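Local coordinates for synaptic vesicle glycoprotein 2C (Homo sapiens, PDB 4JRA) that is a synaptic vesicle membrane glycoprotein whose luminal domain folds as a pentapeptide-repeat beta-helix and acts as a receptor for botulinum neurotoxin A, at residues D[62-66]-D[67-71]; D[107-111]-D[112-116]. One frame throughout, in Å; residues are numbered along the deposited sequence.

Contact 1 of 2, residues D[62-66]-D[67-71]; sequences GRFIG and VKFKS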
loop_
_atom_site.group_PDB
_atom_site.type_symbol
_atom_site.label_atom_id
_atom_site.label_comp_id
_atom_site.label_asym_id
_atom_site.label_seq_id
_atom_site.Cartn_x
_atom_site.Cartn_y
_atom_site.Cartn_z
ATOM N N GLY D 62 -13.840 22.041 -10.554
ATOM C CA GLY D 62 -13.661 23.473 -10.591
ATOM C C GLY D 62 -12.361 23.821 -9.907
ATOM O O GLY D 62 -11.966 23.158 -8.949
ATOM N N ARG D 63 -11.703 24.867 -10.395
ATOM C CA ARG D 63 -10.441 25.330 -9.843
ATOM C C ARG D 63 -10.656 26.630 -9.081
ATOM O O ARG D 63 -11.268 27.548 -9.603
ATOM C CB ARG D 63 -9.449 25.586 -10.987
ATOM C CG ARG D 63 -8.377 24.516 -11.196
ATOM C CD ARG D 63 -8.820 23.368 -12.093
ATOM N NE ARG D 63 -9.418 22.277 -11.319
ATOM C CZ ARG D 63 -9.330 20.977 -11.622
ATOM N NH1 ARG D 63 -8.657 20.569 -12.691
ATOM N NH2 ARG D 63 -9.918 20.075 -10.841
ATOM N N PHE D 64 -10.157 26.709 -7.852
ATOM C CA PHE D 64 -10.039 27.988 -7.148
ATOM C C PHE D 64 -8.556 28.291 -6.903
ATOM O O PHE D 64 -7.958 27.776 -5.962
ATOM C CB PHE D 64 -10.796 27.947 -5.821
ATOM C CG PHE D 64 -12.261 27.621 -5.970
ATOM C CD1 PHE D 64 -12.687 26.305 -6.064
ATOM C CD2 PHE D 64 -13.215 28.623 -6.007
ATOM C CE1 PHE D 64 -14.035 25.995 -6.201
ATOM C CE2 PHE D 64 -14.563 28.311 -6.144
ATOM C CZ PHE D 64 -14.969 26.995 -6.242
ATOM N N ILE D 65 -7.971 29.138 -7.743
ATOM C CA ILE D 65 -6.526 29.320 -7.768
ATOM C C ILE D 65 -6.111 30.790 -7.624
ATOM O O ILE D 65 -6.283 31.596 -8.540
ATOM C CB ILE D 65 -5.957 28.712 -9.069
ATOM C CG1 ILE D 65 -6.152 27.186 -9.044
ATOM C CG2 ILE D 65 -4.489 29.089 -9.252
ATOM C CD1 ILE D 65 -5.598 26.444 -10.257
ATOM N N GLY D 66 -5.561 31.133 -6.465
ATOM C CA GLY D 66 -5.121 32.494 -6.214
ATOM C C GLY D 66 -6.268 33.349 -5.726
ATOM O O GLY D 66 -6.170 34.577 -5.665
ATOM N N VAL D 67 -7.355 32.675 -5.362
ATOM C CA VAL D 67 -8.623 33.324 -5.060
ATOM C C VAL D 67 -8.593 33.931 -3.675
ATOM O O VAL D 67 -7.961 33.394 -2.775
ATOM C CB VAL D 67 -9.790 32.305 -5.132
ATOM C CG1 VAL D 67 -11.082 32.894 -4.559
ATOM C CG2 VAL D 67 -10.003 31.837 -6.557
ATOM N N LYS D 68 -9.276 35.058 -3.512
ATOM C CA LYS D 68 -9.563 35.587 -2.193
ATOM C C LYS D 68 -11.062 35.493 -1.970
ATOM O O LYS D 68 -11.842 35.931 -2.808
ATOM C CB LYS D 68 -9.087 37.030 -2.060
ATOM C CG LYS D 68 -7.583 37.171 -1.932
ATOM C CD LYS D 68 -7.209 38.502 -1.306
ATOM C CE LYS D 68 -7.093 38.414 0.221
ATOM N NZ LYS D 68 -8.380 38.142 0.930
ATOM N N PHE D 69 -11.449 34.880 -0.852
ATOM C CA PHE D 69 -12.839 34.786 -0.453
ATOM C C PHE D 69 -13.045 35.806 0.633
ATOM O O PHE D 69 -12.232 35.905 1.545
ATOM C CB PHE D 69 -13.154 33.395 0.092
ATOM C CG PHE D 69 -13.020 32.293 -0.919
ATOM C CD1 PHE D 69 -14.079 31.961 -1.727
ATOM C CD2 PHE D 69 -11.852 31.578 -1.044
ATOM C CE1 PHE D 69 -13.967 30.953 -2.644
ATOM C CE2 PHE D 69 -11.745 30.573 -1.964
ATOM C CZ PHE D 69 -12.802 30.262 -2.762
ATOM N N LYS D 70 -14.105 36.593 0.521
ATOM C CA LYS D 70 -14.446 37.575 1.542
ATOM C C LYS D 70 -15.931 37.483 1.841
ATOM O O LYS D 70 -16.759 37.835 1.003
ATOM C CB LYS D 70 -14.096 38.992 1.082
ATOM C CG LYS D 70 -12.632 39.368 1.256
ATOM C CD LYS D 70 -11.769 38.916 0.076
ATOM C CE LYS D 70 -11.820 39.896 -1.089
ATOM N NZ LYS D 70 -10.949 39.483 -2.229
ATOM N N SER D 71 -16.261 36.992 3.032
ATOM C CA SER D 71 -17.645 36.874 3.470
ATOM C C SER D 71 -18.485 36.115 2.442
ATOM O O SER D 71 -19.614 36.494 2.141
ATOM C CB SER D 71 -18.236 38.260 3.753
ATOM O OG SER D 71 -17.620 38.857 4.884
#

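Contact 2 of 2, residues D[107-111]-D[112-116]; sequences TDFEP and YKFID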
loop_
_atom_site.group_PDB
_atom_site.type_symbol
_atom_site.label_atom_id
_atom_site.label_comp_id
_atom_site.label_asym_id
_atom_site.label_seq_id
_atom_site.Cartn_x
_atom_site.Cartn_y
_atom_site.Cartn_z
ATOM N N THR D 107 -3.690 26.833 1.480
ATOM C CA THR D 107 -4.942 27.505 1.781
ATOM C C THR D 107 -4.798 28.058 3.184
ATOM O O THR D 107 -3.881 27.675 3.894
ATOM C CB THR D 107 -6.089 26.503 1.789
ATOM O OG1 THR D 107 -5.824 25.517 2.790
ATOM C CG2 THR D 107 -6.219 25.796 0.447
ATOM N N ASP D 108 -5.703 28.932 3.601
ATOM C CA ASP D 108 -5.675 29.464 4.960
ATOM C C ASP D 108 -6.782 28.817 5.778
ATOM O O ASP D 108 -7.184 29.328 6.823
ATOM C CB ASP D 108 -5.899 30.968 4.921
ATOM C CG ASP D 108 -7.229 31.328 4.328
ATOM O OD1 ASP D 108 -7.776 30.512 3.564
ATOM O OD2 ASP D 108 -7.741 32.422 4.627
ATOM N N PHE D 109 -7.279 27.684 5.292
ATOM C CA PHE D 109 -8.466 27.047 5.857
ATOM C C PHE D 109 -8.233 26.464 7.244
ATOM O O PHE D 109 -7.229 25.798 7.505
ATOM C CB PHE D 109 -8.977 25.949 4.914
ATOM C CG PHE D 109 -9.557 26.468 3.617
ATOM C CD1 PHE D 109 -10.074 27.738 3.529
ATOM C CD2 PHE D 109 -9.581 25.676 2.486
ATOM C CE1 PHE D 109 -10.599 28.203 2.343
ATOM C CE2 PHE D 109 -10.107 26.150 1.294
ATOM C CZ PHE D 109 -10.616 27.410 1.228
ATOM N N GLU D 110 -9.188 26.728 8.124
ATOM C CA GLU D 110 -9.136 26.264 9.495
ATOM C C GLU D 110 -10.382 25.455 9.811
ATOM O O GLU D 110 -11.373 25.534 9.076
ATOM C CB GLU D 110 -9.057 27.465 10.432
ATOM C CG GLU D 110 -7.678 28.080 10.521
ATOM C CD GLU D 110 -7.565 29.075 11.656
ATOM O OE1 GLU D 110 -7.131 30.217 11.396
ATOM O OE2 GLU D 110 -7.915 28.718 12.805
ATOM N N PRO D 111 -10.337 24.673 10.906
ATOM C CA PRO D 111 -11.485 23.887 11.374
ATOM C C PRO D 111 -12.779 24.675 11.475
ATOM O O PRO D 111 -13.828 24.165 11.098
ATOM C CB PRO D 111 -11.055 23.449 12.786
ATOM C CG PRO D 111 -9.784 24.248 13.101
ATOM C CD PRO D 111 -9.164 24.451 11.771
ATOM N N TYR D 112 -12.698 25.904 11.974
ATOM C CA TYR D 112 -13.890 26.683 12.289
ATOM C C TYR D 112 -14.603 27.216 11.034
ATOM O O TYR D 112 -15.616 27.908 11.134
ATOM C CB TYR D 112 -13.513 27.847 13.213
ATOM C CG TYR D 112 -12.835 28.989 12.491
ATOM C CD1 TYR D 112 -11.480 28.953 12.211
ATOM C CD2 TYR D 112 -13.554 30.095 12.071
ATOM C CE1 TYR D 112 -10.863 29.987 11.540
ATOM C CE2 TYR D 112 -12.942 31.131 11.399
ATOM C CZ TYR D 112 -11.599 31.067 11.137
ATOM O OH TYR D 112 -10.991 32.106 10.470
ATOM N N LYS D 113 -14.079 26.888 9.859
ATOM C CA LYS D 113 -14.652 27.376 8.611
ATOM C C LYS D 113 -15.623 26.368 8.008
ATOM O O LYS D 113 -16.613 26.745 7.388
ATOM C CB LYS D 113 -13.538 27.719 7.618
ATOM C CG LYS D 113 -12.741 28.949 8.032
ATOM C CD LYS D 113 -11.641 29.288 7.059
ATOM C CE LYS D 113 -10.762 30.409 7.586
ATOM N NZ LYS D 113 -11.556 31.643 7.854
ATOM N N PHE D 114 -15.337 25.085 8.196
ATOM C CA PHE D 114 -16.192 24.021 7.691
ATOM C C PHE D 114 -17.083 23.557 8.826
ATOM O O PHE D 114 -16.592 22.984 9.791
ATOM C CB PHE D 114 -15.348 22.848 7.196
ATOM C CG PHE D 114 -14.292 23.227 6.207
ATOM C CD1 PHE D 114 -13.176 23.952 6.601
ATOM C CD2 PHE D 114 -14.379 22.824 4.896
ATOM C CE1 PHE D 114 -12.190 24.294 5.691
ATOM C CE2 PHE D 114 -13.389 23.168 3.981
ATOM C CZ PHE D 114 -12.299 23.900 4.383
ATOM N N ILE D 115 -18.384 23.803 8.720
ATOM C CA ILE D 115 -19.311 23.476 9.807
ATOM C C ILE D 115 -20.240 22.297 9.448
ATOM O O ILE D 115 -20.831 22.263 8.368
ATOM C CB ILE D 115 -20.110 24.724 10.226
ATOM C CG1 ILE D 115 -19.155 25.813 10.735
ATOM C CG2 ILE D 115 -21.109 24.392 11.314
ATOM C CD1 ILE D 115 -18.345 25.419 11.997
ATOM N N ASP D 116 -20.357 21.346 10.375
ATOM C CA ASP D 116 -21.082 20.095 10.156
ATOM C C ASP D 116 -20.621 19.561 8.826
ATOM O O ASP D 116 -21.401 19.391 7.891
ATOM C CB ASP D 116 -22.602 20.302 10.222
ATOM C CG ASP D 116 -23.076 20.762 11.610
ATOM O OD1 ASP D 116 -22.360 20.474 12.591
ATOM O OD2 ASP D 116 -24.146 21.418 11.718
#

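Contact 1 of 2, residues D[62-66]-D[67-71]
Phe64 and Phe69 meet across a corner of the quadrilateral beta-helix that pentapeptide repeats build, where strand 62-65 ends, the chain turns at Gly66, and strand 68-70 begins on the next face of the same coil. Five residues apart, the two phenylalanines are at equivalent places in successive repeats, and both rings enter the interior. CD2 of Phe64 comes within 3.7 Å of CZ of Phe69, so the flank of one ring meets the far end of the other. The approach lies near the plane of the Phe69 ring. The centroids are 5.9 Å apart and the planes meet at 42°, an oblique pairing. In Phe64 the ring swings anti to the carbonyl carbon (chi1 -58°), which, with CB already pointing toward 67-71, brings CD2 up to Phe69. Val67 fills the inside of the bend with both methyls: CG2 folds back to lie 3.6 Å from the backbone N of Ile65 and 4.0 Å from CB of Phe64, whereas CG1 sits 3.5 Å above the plane of the Phe69 ring, offset toward its rim. Gly66 turns the corner with a positive phi (85°), a backbone shape open to glycine, which has no CB to meet the carbonyl O of Ile65. Ile65 and Lys68 point away from the packed rings and Val67. Neighbouring coils carry the packing onward: Phe64 stacks on Phe84 and touches Ile45, Phe69 reaches Phe84 and Met49, and strand 62-65 runs parallel between strands 43-45 and 83-85, as strand 68-70 does between 48-50 and 88-90.

Contact 2 of 2, residues D[107-111]-D[112-116]
Lys113 lies back along Glu110, the first residue of the type I beta turn 110-113 ahead of strand 114-115, and along Phe109 and Asp108 before it. Its backbone N closes that turn on Glu110 O at 3.1 Å, the donor standing above the carbonyl plane; Phe114 N adds a weak bond to Pro111 O. From there the side chain retraces the incoming chain. CB of Lys113 touches the same carbonyl, 3.4 Å from Glu110 O. CG stands over the centre of the Tyr112 ring. CD of Lys113 reaches Glu110 N at 3.7 Å and passes near Phe109 CA, and CE arrives beside Asp108 O. Lys113 is extended as far as CE, then bends at its last torsion (chi4 -59°), and Lys113 NZ donates to Tyr112 OH at 2.7 Å. Tyr112 thus lies over the lysine's methylenes and takes its tip, while Tyr112 CE1 presses on Glu110 CB at 3.3 Å. The Glu110 carboxylate, its CD at the tyrosine's edge, is turned 79° from the Tyr112 ring plane. On the inner side, Phe114 presents its edge to the face of Phe109 in a T-shaped pair with centroids 5.5 Å apart, and Phe114 CE1 meets Phe109 CB at 3.7 Å. Asp108 OD2 is bonded to Ser89 N and approaches Lys113 NZ without contact. The turn therefore combines an aromatic inner side with a polar outer one: lysine methylenes shield the backbone, the ammonium donates to the phenol oxygen, and the nearby acidic groups of Asp108 and Glu110 probably steady its charge through space.

Both contacts belong to one beta-helix, with centres about 14 Å apart and nearest atoms about 5 Å apart; they do not touch. Each is partly buried and puts two phenylalanines five residues apart into the interior, where Phe84 meets Phe64 and Phe69 of contact 1 and Phe109 of contact 2. Contact 1 is a regular corner between two strands, each with a parallel neighbour on either side, held by apolar packing; of its touching residues one, Gly66, is exposed. Contact 2 joins the loop after strand 103-105 to strand 114-115, outermost in its sheet, and adds a hydrogen-bonded turn and an exposed outer side of Glu110, Pro111 and Tyr112, polar at carboxylate and hydroxyl.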